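Local coordinates for protein Tv2483 (Treponema vincentii, PDB 6DET) that binds L-arginine with high selectivity and probably delivers it, as a lipoprotein, to an ABC transporter for uptake into the cell, at residues A[45-50]-A[173-178]; A[82-87]-A[149-154]; A[125-130]-A[177-182]; A[135-140]-A[208-213]; A[145-150]-A[189-194]. All blocks are in the same frame, centred on the assembly; numbering follows the deposited sequence.

Contact 1. Residues A[45-50]-A[173-178]; sequences FVPILS and ATIDQL. With ARG (arginine), chain B.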
# COMPACT_ATOMS: atom_id res chain seq x y z
N PHE A 45 2.68 -5.49 8.73
CA PHE A 45 1.38 -6.01 9.13
C PHE A 45 0.35 -5.89 8.01
O PHE A 45 -0.85 -6.05 8.28
CB PHE A 45 0.87 -5.27 10.38
CG PHE A 45 0.92 -3.76 10.26
CD1 PHE A 45 1.97 -3.03 10.80
CD2 PHE A 45 -0.08 -3.07 9.57
CE1 PHE A 45 2.01 -1.64 10.69
CE2 PHE A 45 -0.03 -1.68 9.44
CZ PHE A 45 1.01 -0.96 9.99
N VAL A 46 0.75 -5.59 6.78
CA VAL A 46 -0.25 -5.36 5.73
C VAL A 46 -0.64 -6.71 5.13
O VAL A 46 0.21 -7.35 4.51
CB VAL A 46 0.27 -4.43 4.63
CG1 VAL A 46 -0.77 -4.23 3.55
CG2 VAL A 46 0.66 -3.08 5.21
N PRO A 47 -1.89 -7.19 5.28
CA PRO A 47 -2.22 -8.51 4.73
C PRO A 47 -1.95 -8.62 3.23
O PRO A 47 -2.03 -7.63 2.49
CB PRO A 47 -3.73 -8.66 5.03
CG PRO A 47 -3.96 -7.76 6.25
CD PRO A 47 -3.04 -6.57 5.96
N ILE A 48 -1.60 -9.84 2.80
CA ILE A 48 -1.24 -10.17 1.41
C ILE A 48 0.05 -9.52 0.90
O ILE A 48 0.89 -10.20 0.29
CB ILE A 48 -2.41 -9.85 0.46
CG1 ILE A 48 -3.74 -10.33 1.07
CG2 ILE A 48 -2.17 -10.52 -0.88
CD1 ILE A 48 -4.98 -10.22 0.14
N LEU A 49 0.24 -8.21 1.12
CA LEU A 49 1.38 -7.50 0.51
C LEU A 49 2.68 -7.67 1.30
O LEU A 49 3.75 -7.85 0.70
CB LEU A 49 1.05 -6.02 0.40
CG LEU A 49 -0.18 -5.62 -0.46
CD1 LEU A 49 -0.29 -4.09 -0.48
CD2 LEU A 49 -0.05 -6.18 -1.86
N SER A 50 2.63 -7.59 2.63
CA SER A 50 3.83 -7.63 3.46
C SER A 50 3.43 -7.81 4.91
O SER A 50 3.14 -6.82 5.58
CB SER A 50 4.69 -6.36 3.33
OG SER A 50 3.92 -5.19 3.60
N ALA A 173 -2.62 3.59 14.32
CA ALA A 173 -1.27 3.22 13.90
C ALA A 173 -1.18 1.90 13.14
O ALA A 173 -0.17 1.66 12.47
CB ALA A 173 -0.36 3.13 15.13
N THR A 174 -2.16 1.01 13.28
CA THR A 174 -2.17 -0.24 12.52
C THR A 174 -3.55 -0.52 11.94
O THR A 174 -4.57 0.05 12.34
CB THR A 174 -1.77 -1.44 13.37
OG1 THR A 174 -2.83 -1.78 14.27
CG2 THR A 174 -0.51 -1.16 14.20
N ILE A 175 -3.56 -1.51 11.04
CA ILE A 175 -4.83 -1.93 10.45
C ILE A 175 -5.66 -2.68 11.49
O ILE A 175 -6.89 -2.54 11.54
CB ILE A 175 -4.56 -2.78 9.20
CG1 ILE A 175 -3.87 -1.94 8.11
CG2 ILE A 175 -5.87 -3.39 8.68
CD1 ILE A 175 -3.26 -2.79 6.99
N ASP A 176 -5.00 -3.48 12.34
CA ASP A 176 -5.76 -4.21 13.36
C ASP A 176 -6.49 -3.25 14.29
O ASP A 176 -7.60 -3.57 14.75
CB ASP A 176 -4.83 -5.12 14.16
CG ASP A 176 -4.61 -6.48 13.50
OD1 ASP A 176 -5.35 -6.82 12.55
OD2 ASP A 176 -3.72 -7.22 13.96
N GLN A 177 -5.90 -2.08 14.57
CA GLN A 177 -6.56 -1.12 15.45
C GLN A 177 -7.86 -0.60 14.85
O GLN A 177 -8.82 -0.34 15.59
CB GLN A 177 -5.61 0.04 15.75
CG GLN A 177 -4.62 -0.32 16.87
CD GLN A 177 -3.50 0.68 17.01
OE1 GLN A 177 -3.54 1.76 16.43
NE2 GLN A 177 -2.49 0.31 17.79
N LEU A 178 -7.90 -0.43 13.53
CA LEU A 178 -9.16 -0.03 12.89
C LEU A 178 -10.27 -1.02 13.22
O LEU A 178 -11.37 -0.63 13.62
CB LEU A 178 -8.98 0.06 11.37
CG LEU A 178 -7.80 0.89 10.85
CD1 LEU A 178 -7.76 0.79 9.34
CD2 LEU A 178 -7.90 2.35 11.30
N ARG B . -2.12 2.81 0.59
CA ARG B . -1.67 3.29 1.92
C ARG B . -0.71 4.46 1.74
O ARG B . -0.13 4.59 0.64
CB ARG B . -0.99 2.17 2.71
CG ARG B . -1.92 1.03 3.11
CD ARG B . -1.21 -0.12 3.82
NE ARG B . -0.67 0.33 5.09
CZ ARG B . 0.62 0.52 5.35
NH1 ARG B . 0.96 0.98 6.56
NH2 ARG B . 1.55 0.28 4.43
OXT ARG B . -0.49 5.23 2.68
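Val46 and Ile175 mark the nearest backbone approach, 7.4 Å between their CA atoms, and no hydrogen bond joins the 45-50 loop to 173-178, the start of a helix. Side chains fill the gap. The Phe45 ring lies with one face over Thr174, whose CB sits 4.3 Å above the ring centre; CZ comes within 3.8 Å of Ala173 O, and CE2 meets Ile175 CG1 at 4.1 Å. Running on past the ring, Ile175 ends with CD1 against Pro47 CD at 3.9 Å. A chi1 of 179° turns both Val46 methyls to the bound arginine: CG2 touches its guanidinium at NH2, 3.6 Å away, while Phe45 CZ approaches NH1. Thr174 is the N-cap of the helix, OG1 accepting from Gln177 N, and the Gln177 side chain loops back so that OE1 takes the N-H of Ala173. These two bonds probably help hold the turn beside the Phe45 ring. Such apolar closure over the guanidinium end suits the cleft of a two-lobed solute-binding protein holding its ligand. Tyr196 of helix 194-197 backs Val46, Pro47 and Ile175, Glu148 at the end of strand 143-148 touches Phe45 and Ile175, and helix 246-255 packs on Ile48 and Leu49.

Contact 2. Residues A[82-87]-A[149-154]; sequences IQWAQK and ADTAGD. With ARG (arginine), chain B.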
# COMPACT_ATOMS: atom_id res chain seq x y z
N ILE A 82 9.25 -0.28 9.09
CA ILE A 82 9.22 1.14 9.41
C ILE A 82 7.91 1.51 10.08
O ILE A 82 6.90 0.79 10.01
CB ILE A 82 9.42 2.02 8.18
CG1 ILE A 82 8.33 1.76 7.12
CG2 ILE A 82 10.83 1.76 7.57
CD1 ILE A 82 8.29 2.80 6.01
N GLN A 83 7.94 2.67 10.73
CA GLN A 83 6.74 3.38 11.17
C GLN A 83 6.20 4.16 9.97
O GLN A 83 6.91 5.00 9.41
CB GLN A 83 7.07 4.32 12.32
CG GLN A 83 5.89 5.10 12.85
CD GLN A 83 4.86 4.19 13.48
OE1 GLN A 83 3.81 3.90 12.90
NE2 GLN A 83 5.16 3.71 14.68
N TRP A 84 4.97 3.87 9.55
CA TRP A 84 4.51 4.41 8.28
C TRP A 84 4.59 5.93 8.27
O TRP A 84 4.89 6.53 7.23
CB TRP A 84 3.08 3.95 8.00
CG TRP A 84 2.63 4.13 6.55
CD1 TRP A 84 1.59 4.93 6.10
CD2 TRP A 84 3.16 3.49 5.39
NE1 TRP A 84 1.46 4.82 4.74
CE2 TRP A 84 2.41 3.95 4.28
CE3 TRP A 84 4.19 2.57 5.17
CZ2 TRP A 84 2.67 3.53 2.98
CZ3 TRP A 84 4.44 2.15 3.86
CH2 TRP A 84 3.68 2.63 2.79
N ALA A 85 4.30 6.57 9.42
CA ALA A 85 4.26 8.03 9.48
C ALA A 85 5.63 8.65 9.27
O ALA A 85 5.72 9.84 8.93
CB ALA A 85 3.71 8.49 10.84
N GLN A 86 6.70 7.87 9.43
CA GLN A 86 8.08 8.32 9.29
C GLN A 86 8.66 8.04 7.91
O GLN A 86 9.85 8.28 7.70
CB GLN A 86 8.98 7.63 10.33
CG GLN A 86 8.71 8.02 11.78
CD GLN A 86 8.70 9.52 11.97
OE1 GLN A 86 9.72 10.17 11.77
NE2 GLN A 86 7.55 10.07 12.31
N LYS A 87 7.85 7.51 6.98
CA LYS A 87 8.41 6.94 5.76
C LYS A 87 9.15 7.98 4.94
O LYS A 87 10.20 7.68 4.36
CB LYS A 87 7.29 6.26 4.94
CG LYS A 87 6.12 7.14 4.49
CD LYS A 87 5.04 6.29 3.83
CE LYS A 87 3.81 7.14 3.55
NZ LYS A 87 3.18 7.57 4.86
N ALA A 149 -3.20 6.17 10.08
CA ALA A 149 -2.49 7.44 10.01
C ALA A 149 -1.56 7.50 8.81
O ALA A 149 -0.94 6.51 8.43
CB ALA A 149 -1.67 7.67 11.28
N ASP A 150 -1.43 8.71 8.25
CA ASP A 150 -0.50 9.02 7.16
C ASP A 150 -0.71 8.16 5.92
O ASP A 150 0.25 7.82 5.22
CB ASP A 150 0.96 8.90 7.63
CG ASP A 150 1.32 9.93 8.66
OD1 ASP A 150 1.80 11.01 8.26
OD2 ASP A 150 1.11 9.68 9.87
N THR A 151 -1.98 7.85 5.63
CA THR A 151 -2.35 7.14 4.41
C THR A 151 -3.22 7.99 3.49
O THR A 151 -3.77 7.45 2.53
CB THR A 151 -3.10 5.85 4.73
OG1 THR A 151 -4.33 6.17 5.41
CG2 THR A 151 -2.26 4.90 5.58
N ALA A 152 -3.37 9.28 3.77
CA ALA A 152 -4.30 10.15 3.05
C ALA A 152 -5.72 9.59 3.07
O ALA A 152 -6.52 9.88 2.17
CB ALA A 152 -3.86 10.38 1.60
N GLY A 153 -6.07 8.79 4.07
CA GLY A 153 -7.44 8.34 4.20
C GLY A 153 -8.36 9.46 4.63
O GLY A 153 -9.52 9.52 4.21
N ASP A 154 -7.85 10.38 5.44
CA ASP A 154 -8.61 11.57 5.79
C ASP A 154 -8.92 12.38 4.54
O ASP A 154 -10.05 12.87 4.38
CB ASP A 154 -7.83 12.39 6.81
CG ASP A 154 -6.39 12.63 6.43
OD1 ASP A 154 -5.84 11.95 5.53
OD2 ASP A 154 -5.80 13.50 7.08
N ARG B . -2.12 2.81 0.59
CA ARG B . -1.67 3.29 1.92
C ARG B . -0.71 4.46 1.74
O ARG B . -0.13 4.59 0.64
CB ARG B . -0.99 2.17 2.71
CG ARG B . -1.92 1.03 3.11
CD ARG B . -1.21 -0.12 3.82
NE ARG B . -0.67 0.33 5.09
CZ ARG B . 0.62 0.52 5.35
NH1 ARG B . 0.96 0.98 6.56
NH2 ARG B . 1.55 0.28 4.43
OXT ARG B . -0.49 5.23 2.68
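Trp84 reaches from the 82-87 turn toward Asp150 and Thr151, its CG trans to the backbone N (chi1 -164°), a setting that lays the indole against the bound arginine. CB already lies near the ligand's NH1, and CG and CD2 come closer to the same nitrogen. Trp84 CD1 lies 3.3 Å from Asp150 O. Trp84 NE1 makes the polar contact with the ligand, donating to OXT of the arginine carboxylate at 2.9 Å with an N-H...O angle of 147°; Thr151 CG2 packs nearby, 3.8 Å from Trp84 NE1. On the six-membered ring, CZ2 faces the carboxylate, while CE3, CZ3 and CH2 lie under the ligand's NH2, which stands 3.3 Å above the Trp84 plane toward the rim; the guanidinium is tilted against the ring. One indole thus meets both ends of the folded ligand. In the family 3 solute-binding fold, two lobes close on an amino acid between them, and here the 82-87 turn meets the 149-154 loop across that cleft. Lys87 covers the second face of the Trp84 indole, CD sitting 3.5 Å above its centre, then bends at its last torsion (chi4 -67°) to bring NZ back. Lys87 NZ donates to Asp150 O at 3.0 Å, in the carbonyl plane, and to Trp84 O from above its plane; Lys87 N reaches Trp84 O from the opposite face. The two bonds from NZ probably keep the lysine chain against the ring and tie the turn to the loop. Thr151 OG1 bonds back to Glu148 O, which probably steadies the loop beside the ligand carboxylate.

Contact 3. Residues A[125-130]-A[177-182]; sequences IVVTLA and QLYEAL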
# COMPACT_ATOMS: atom_id res chain seq x y z
N ILE A 125 -12.20 1.77 0.45
CA ILE A 125 -13.56 1.36 0.72
C ILE A 125 -13.85 1.61 2.20
O ILE A 125 -12.95 1.68 3.03
CB ILE A 125 -13.77 -0.12 0.35
CG1 ILE A 125 -12.80 -1.01 1.12
CG2 ILE A 125 -13.56 -0.31 -1.14
CD1 ILE A 125 -13.03 -2.48 0.97
N VAL A 126 -15.14 1.72 2.51
CA VAL A 126 -15.60 1.98 3.87
C VAL A 126 -16.27 0.72 4.40
O VAL A 126 -17.17 0.16 3.74
CB VAL A 126 -16.56 3.18 3.93
CG1 VAL A 126 -17.06 3.36 5.36
CG2 VAL A 126 -15.83 4.43 3.46
N VAL A 127 -15.85 0.30 5.58
CA VAL A 127 -16.32 -0.94 6.20
C VAL A 127 -17.05 -0.58 7.48
O VAL A 127 -16.59 0.28 8.25
CB VAL A 127 -15.16 -1.92 6.46
CG1 VAL A 127 -15.64 -3.18 7.19
CG2 VAL A 127 -14.46 -2.31 5.13
N THR A 128 -18.20 -1.23 7.70
CA THR A 128 -18.99 -1.06 8.91
C THR A 128 -19.29 -2.43 9.49
O THR A 128 -18.93 -3.46 8.91
CB THR A 128 -20.31 -0.32 8.63
OG1 THR A 128 -21.12 -1.08 7.73
CG2 THR A 128 -20.05 1.03 8.03
N LEU A 129 -19.95 -2.44 10.65
CA LEU A 129 -20.54 -3.67 11.18
C LEU A 129 -21.80 -4.01 10.40
O LEU A 129 -22.64 -3.14 10.15
CB LEU A 129 -20.84 -3.52 12.66
CG LEU A 129 -19.64 -3.19 13.55
CD1 LEU A 129 -20.10 -2.80 14.92
CD2 LEU A 129 -18.70 -4.37 13.62
N ALA A 130 -21.94 -5.29 10.02
CA ALA A 130 -22.95 -5.67 9.04
C ALA A 130 -24.34 -5.60 9.62
O ALA A 130 -25.32 -5.44 8.88
CB ALA A 130 -22.68 -7.09 8.53
N GLN A 177 -5.90 -2.08 14.57
CA GLN A 177 -6.56 -1.12 15.45
C GLN A 177 -7.86 -0.60 14.85
O GLN A 177 -8.82 -0.34 15.59
CB GLN A 177 -5.61 0.04 15.75
CG GLN A 177 -4.62 -0.32 16.87
CD GLN A 177 -3.50 0.68 17.01
OE1 GLN A 177 -3.54 1.76 16.43
NE2 GLN A 177 -2.49 0.31 17.79
N LEU A 178 -7.90 -0.43 13.53
CA LEU A 178 -9.16 -0.03 12.89
C LEU A 178 -10.27 -1.02 13.22
O LEU A 178 -11.37 -0.63 13.62
CB LEU A 178 -8.98 0.06 11.37
CG LEU A 178 -7.80 0.89 10.85
CD1 LEU A 178 -7.76 0.79 9.34
CD2 LEU A 178 -7.90 2.35 11.30
N TYR A 179 -10.01 -2.32 13.03
CA TYR A 179 -11.07 -3.29 13.27
C TYR A 179 -11.42 -3.39 14.74
O TYR A 179 -12.58 -3.65 15.09
CB TYR A 179 -10.66 -4.66 12.71
CG TYR A 179 -10.76 -4.72 11.21
CD1 TYR A 179 -11.98 -4.98 10.60
CD2 TYR A 179 -9.65 -4.51 10.39
CE1 TYR A 179 -12.11 -5.02 9.25
CE2 TYR A 179 -9.76 -4.55 9.00
CZ TYR A 179 -11.01 -4.81 8.45
OH TYR A 179 -11.19 -4.86 7.09
N GLU A 180 -10.44 -3.16 15.61
CA GLU A 180 -10.72 -3.16 17.05
C GLU A 180 -11.65 -2.02 17.42
O GLU A 180 -12.56 -2.20 18.24
CB GLU A 180 -9.42 -3.04 17.84
CG GLU A 180 -8.54 -4.27 17.80
CD GLU A 180 -7.14 -3.99 18.30
OE1 GLU A 180 -6.92 -2.92 18.91
OE2 GLU A 180 -6.26 -4.84 18.08
N ALA A 181 -11.43 -0.84 16.86
CA ALA A 181 -12.32 0.29 17.13
C ALA A 181 -13.70 0.02 16.55
O ALA A 181 -14.72 0.39 17.15
CB ALA A 181 -11.72 1.57 16.57
N LEU A 182 -13.75 -0.64 15.38
CA LEU A 182 -15.03 -0.98 14.78
C LEU A 182 -15.78 -1.99 15.63
O LEU A 182 -17.00 -1.87 15.83
CB LEU A 182 -14.82 -1.52 13.35
CG LEU A 182 -16.07 -1.64 12.49
CD1 LEU A 182 -16.73 -0.28 12.32
CD2 LEU A 182 -15.77 -2.26 11.14
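The Tyr179 ring meets Val127 obliquely, its CE1 4.5 Å from Val127 CG1, a loose touch. Outside the two segments, Tyr207 of strand 207-209 meets the same ring with planes at about 55°, and Leu201 and Thr200 of helix 200-203 lie against the tyrosine too. Leu182 carries the main load. Its chi1 of -167° points CG away from the backbone N and sends the two methyls onto strand 125-129: CD2 lies 3.9 Å from both Val127 O and Thr128 C and 4.1 Å from Val127 CG1, the valine and leucine side chains crossing at about a right angle. Leu129 slides past Leu182 in the opposite direction, so that its CD2 meets Leu182 CG at 4.0 Å and its CD1 rests 3.4 Å from Leu182 O. Thr128 turns its own side chain away and offers backbone alone. With no hydrogen bond between the segments, the joint depends on these branched apolar groups. The axes of the short segments pass 9.5 Å apart and run at 37° to each other, N-to-C directions roughly aligned. Helix 175-184, which follows strand 167-172 and precedes strand 189-193 in the chain, here packs on the sheet as in an alpha/beta lobe of a solute-binding protein.

Contact 4. Residues A[135-140]-A[208-213]; sequences QTLAQL and SIINEA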
# COMPACT_ATOMS: atom_id res chain seq x y z
N GLN A 135 -25.80 1.27 4.36
CA GLN A 135 -25.81 0.92 2.94
C GLN A 135 -25.15 2.00 2.09
O GLN A 135 -24.52 1.69 1.07
CB GLN A 135 -27.26 0.67 2.47
CG GLN A 135 -27.88 -0.63 2.99
CD GLN A 135 -27.25 -1.87 2.38
OE1 GLN A 135 -26.61 -2.66 3.07
NE2 GLN A 135 -27.43 -2.05 1.08
N THR A 136 -25.26 3.26 2.49
CA THR A 136 -24.79 4.36 1.66
C THR A 136 -23.80 5.23 2.43
O THR A 136 -23.79 5.27 3.66
CB THR A 136 -25.96 5.24 1.18
OG1 THR A 136 -26.54 5.94 2.29
CG2 THR A 136 -27.02 4.38 0.52
N LEU A 137 -22.95 5.92 1.67
CA LEU A 137 -22.02 6.85 2.30
C LEU A 137 -22.76 7.93 3.07
O LEU A 137 -22.29 8.39 4.11
CB LEU A 137 -21.10 7.49 1.26
CG LEU A 137 -20.14 6.58 0.47
CD1 LEU A 137 -19.45 7.37 -0.64
CD2 LEU A 137 -19.10 5.92 1.37
N ALA A 138 -23.95 8.32 2.58
CA ALA A 138 -24.71 9.37 3.25
C ALA A 138 -25.04 9.01 4.68
O ALA A 138 -25.20 9.90 5.52
CB ALA A 138 -25.99 9.66 2.47
N GLN A 139 -25.17 7.72 4.99
CA GLN A 139 -25.44 7.31 6.36
C GLN A 139 -24.20 7.40 7.25
O GLN A 139 -24.30 7.10 8.44
CB GLN A 139 -25.98 5.89 6.38
CG GLN A 139 -27.37 5.77 5.78
CD GLN A 139 -27.78 4.34 5.56
OE1 GLN A 139 -27.00 3.52 5.06
NE2 GLN A 139 -29.01 4.03 5.90
N LEU A 140 -23.06 7.79 6.70
CA LEU A 140 -21.87 8.01 7.50
C LEU A 140 -21.81 9.42 8.07
O LEU A 140 -20.89 9.74 8.83
CB LEU A 140 -20.61 7.73 6.67
CG LEU A 140 -20.45 6.34 6.03
CD1 LEU A 140 -19.26 6.33 5.10
CD2 LEU A 140 -20.30 5.24 7.07
N SER A 208 -19.60 -5.15 6.82
CA SER A 208 -20.31 -4.72 5.63
C SER A 208 -19.48 -3.67 4.90
O SER A 208 -18.87 -2.81 5.53
CB SER A 208 -21.70 -4.16 5.98
OG SER A 208 -22.25 -3.43 4.90
N ILE A 209 -19.43 -3.77 3.59
CA ILE A 209 -18.76 -2.78 2.77
C ILE A 209 -19.81 -1.88 2.13
O ILE A 209 -20.75 -2.35 1.48
CB ILE A 209 -17.88 -3.43 1.69
CG1 ILE A 209 -16.81 -4.32 2.31
CG2 ILE A 209 -17.21 -2.37 0.84
CD1 ILE A 209 -16.15 -5.25 1.29
N ILE A 210 -19.64 -0.57 2.31
CA ILE A 210 -20.48 0.38 1.59
C ILE A 210 -20.20 0.26 0.09
O ILE A 210 -19.05 0.33 -0.35
CB ILE A 210 -20.23 1.81 2.09
CG1 ILE A 210 -20.49 1.91 3.60
CG2 ILE A 210 -21.09 2.79 1.31
CD1 ILE A 210 -21.86 1.48 4.02
N ASN A 211 -21.27 0.14 -0.70
CA ASN A 211 -21.15 -0.13 -2.13
C ASN A 211 -20.21 0.87 -2.81
O ASN A 211 -19.31 0.48 -3.56
CB ASN A 211 -22.53 -0.09 -2.77
CG ASN A 211 -22.57 -0.79 -4.11
OD1 ASN A 211 -22.72 -2.01 -4.18
ND2 ASN A 211 -22.44 -0.03 -5.18
N GLU A 212 -20.40 2.16 -2.55
CA GLU A 212 -19.61 3.19 -3.22
C GLU A 212 -18.23 3.28 -2.58
O GLU A 212 -18.10 3.52 -1.38
CB GLU A 212 -20.33 4.53 -3.16
CG GLU A 212 -19.72 5.60 -4.04
CD GLU A 212 -20.63 6.79 -4.22
OE1 GLU A 212 -21.47 7.03 -3.34
OE2 GLU A 212 -20.51 7.47 -5.26
N ALA A 213 -17.19 3.05 -3.39
CA ALA A 213 -15.83 3.30 -2.94
C ALA A 213 -15.60 4.81 -2.88
O ALA A 213 -16.27 5.58 -3.58
CB ALA A 213 -14.84 2.65 -3.90
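Ile210 and Leu137 make the tight half of this contact. Ile210 CG2 is wedged against the backbone of the 135-140 turn, 3.6 Å from Gln135 O and 3.7 Å from Leu137 N, and the same methyl meets Leu137 CD2 at 3.7 Å. The second branch, ending in CD1, lies against the backbone of Gln135. A chi1 of -58° sets CG1 of the isoleucine next to its backbone N and turns CG2 to the far side, presenting both branches to the turn at once. Behind this pair, Val126 of strand 120-129 and Tyr134 touch Ile210, while Val160 and Ile214 cover Leu137. The setting is the outer part of an alpha/beta lobe: residues 208-209 belong to a strand hydrogen-bonded to 120-129, and the 3-10 segment 137-140, in the connection leading to strand 143-148, folds over the chain that follows. Gln139 holds the turn in shape, its OE1 accepting from two backbone amides, Gln135 N at 2.6 Å with an N-H...O angle of 170° and Thr136 N at 3.1 Å. Toward solvent the contact thins. Glu212, an exposed residue, stretches out across Leu137 at about a right angle and lays its aliphatic stem and carboxylate along CD1, OE1 coming within 3.4 Å of that methyl. Asn211, poorly ordered, reaches no nearer than 4.0 Å, the distance from its N to Gln135 O, and Thr136 turns its side chain outward.

Contact 5. Residues A[145-150]-A[189-194]; sequences IAVEAD and AIVVDL. With ARG (arginine), chain B.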
# COMPACT_ATOMS: atom_id res chain seq x y z
N ILE A 145 -15.12 7.96 11.95
CA ILE A 145 -14.55 7.02 11.00
C ILE A 145 -13.05 6.94 11.26
O ILE A 145 -12.38 7.97 11.35
CB ILE A 145 -14.81 7.42 9.55
CG1 ILE A 145 -16.32 7.62 9.34
CG2 ILE A 145 -14.21 6.35 8.60
CD1 ILE A 145 -16.70 8.04 7.95
N ALA A 146 -12.54 5.72 11.38
CA ALA A 146 -11.13 5.50 11.69
C ALA A 146 -10.38 5.25 10.39
O ALA A 146 -10.87 4.59 9.48
CB ALA A 146 -10.92 4.33 12.65
N VAL A 147 -9.17 5.80 10.34
CA VAL A 147 -8.29 5.61 9.19
C VAL A 147 -6.90 5.31 9.73
O VAL A 147 -6.53 5.73 10.83
CB VAL A 147 -8.27 6.84 8.26
CG1 VAL A 147 -9.68 7.22 7.85
CG2 VAL A 147 -7.55 8.04 8.92
N GLU A 148 -6.12 4.58 8.95
CA GLU A 148 -4.71 4.43 9.27
C GLU A 148 -3.99 5.78 9.09
O GLU A 148 -4.19 6.48 8.09
CB GLU A 148 -4.11 3.32 8.41
CG GLU A 148 -2.71 2.93 8.82
CD GLU A 148 -2.10 1.79 7.97
OE1 GLU A 148 -2.59 1.48 6.85
OE2 GLU A 148 -1.08 1.23 8.42
N ALA A 149 -3.20 6.17 10.08
CA ALA A 149 -2.49 7.44 10.01
C ALA A 149 -1.56 7.50 8.81
O ALA A 149 -0.94 6.51 8.43
CB ALA A 149 -1.67 7.67 11.28
N ASP A 150 -1.43 8.71 8.25
CA ASP A 150 -0.50 9.02 7.16
C ASP A 150 -0.71 8.16 5.92
O ASP A 150 0.25 7.82 5.22
CB ASP A 150 0.96 8.90 7.63
CG ASP A 150 1.32 9.93 8.66
OD1 ASP A 150 1.80 11.01 8.26
OD2 ASP A 150 1.11 9.68 9.87
N ALA A 189 -17.29 3.42 11.46
CA ALA A 189 -16.81 2.88 10.20
C ALA A 189 -15.31 3.07 10.15
O ALA A 189 -14.74 3.85 10.92
CB ALA A 189 -17.46 3.58 9.02
N ILE A 190 -14.68 2.37 9.20
CA ILE A 190 -13.25 2.48 8.93
C ILE A 190 -13.02 2.54 7.43
O ILE A 190 -13.82 2.05 6.63
CB ILE A 190 -12.44 1.31 9.52
CG1 ILE A 190 -12.71 0.00 8.76
CG2 ILE A 190 -12.72 1.18 11.02
CD1 ILE A 190 -11.96 -1.19 9.27
N VAL A 191 -11.89 3.12 7.06
CA VAL A 191 -11.38 3.11 5.69
C VAL A 191 -10.26 2.08 5.60
O VAL A 191 -9.35 2.06 6.43
CB VAL A 191 -10.85 4.49 5.26
CG1 VAL A 191 -10.26 4.42 3.83
CG2 VAL A 191 -11.92 5.51 5.32
N VAL A 192 -10.33 1.21 4.58
CA VAL A 192 -9.27 0.26 4.31
C VAL A 192 -9.05 0.25 2.80
O VAL A 192 -9.87 0.76 2.03
CB VAL A 192 -9.61 -1.16 4.82
CG1 VAL A 192 -9.75 -1.16 6.35
CG2 VAL A 192 -10.91 -1.68 4.21
N ASP A 193 -7.90 -0.31 2.39
CA ASP A 193 -7.63 -0.50 0.97
C ASP A 193 -8.22 -1.84 0.55
O ASP A 193 -8.03 -2.86 1.23
CB ASP A 193 -6.14 -0.48 0.62
CG ASP A 193 -5.49 0.89 0.76
OD1 ASP A 193 -6.17 1.91 0.98
OD2 ASP A 193 -4.23 0.94 0.63
N LEU A 194 -8.92 -1.83 -0.58
CA LEU A 194 -9.45 -3.07 -1.14
C LEU A 194 -8.38 -4.15 -1.24
O LEU A 194 -8.62 -5.30 -0.85
CB LEU A 194 -10.06 -2.79 -2.52
CG LEU A 194 -10.66 -3.99 -3.23
CD1 LEU A 194 -11.84 -4.53 -2.45
CD2 LEU A 194 -11.09 -3.57 -4.63
N ARG B . -2.12 2.81 0.59
CA ARG B . -1.67 3.29 1.92
C ARG B . -0.71 4.46 1.74
O ARG B . -0.13 4.59 0.64
CB ARG B . -0.99 2.17 2.71
CG ARG B . -1.92 1.03 3.11
CD ARG B . -1.21 -0.12 3.82
NE ARG B . -0.67 0.33 5.09
CZ ARG B . 0.62 0.52 5.35
NH1 ARG B . 0.96 0.98 6.56
NH2 ARG B . 1.55 0.28 4.43
OXT ARG B . -0.49 5.23 2.68
O HOH W 1 -6.94 3.23 6.52
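Val147 (chi1 -54°) and Val191 (chi1 177°) each set one methyl beside their own backbone N, and these stand side by side across the strands, Val147 CG1 3.8 Å from Val191 CG2, which also touches Ile145 CG2. Further on, an extended Glu148 and Asp193 reach the same arginine from the ends of the two strands. Glu148 grips the side chain with two bonds, OE1 taking the ligand's NE and OE2 its NH1, each at 2.8 Å. Asp193 OD2 takes the alpha-amino nitrogen; Tyr219 also bonds to that oxygen and Lys124 forms a salt bridge to OD1, so the aspartate is held from several sides and its negative charge is probably stabilised. Strands 145-148 and 189-193 run parallel, with Ile145 beside Ala189 and Ala146 beside Ile190, in the central sheet of an alpha/beta lobe whose strand ends line the ligand cleft, as expected in this binding-protein family. Two backbone bonds join them, Ala146 N to Ala189 O at 2.9 Å and Val191 N to Ala146 O at 3.0 Å. Past these the strands spread, and a water bridges the gap, accepting from Glu148 N and donating to Val191 O at 2.7 Å. Ala146 CB meets Ile190 CG2 at 4.0 Å on the face covered by Leu178 of helix 175-184.

How the contacts relate
Contacts 1, 2 and 5 converge on the bound arginine: contact 1 serves its guanidinium end, while contacts 2 and 5 each serve both ends. Their centres lie 10 to 12 Å apart; contacts 1 and 5 touch through Phe45 CE2 and Glu148 OE2, at 3.3 Å, and contacts 2 and 5 share Ala149 and Asp150. Helix 175-184 carries the framework outward, serving contact 1 with its start and contact 3 further along. Contact 3 in turn reaches strand 189-193 of contact 5, their centres 8 Å apart. Contact 4 is remote from the ligand, its centre 22 Å from that of contact 1, and joins contact 3 through neighbouring strands 120-129 and 207-209.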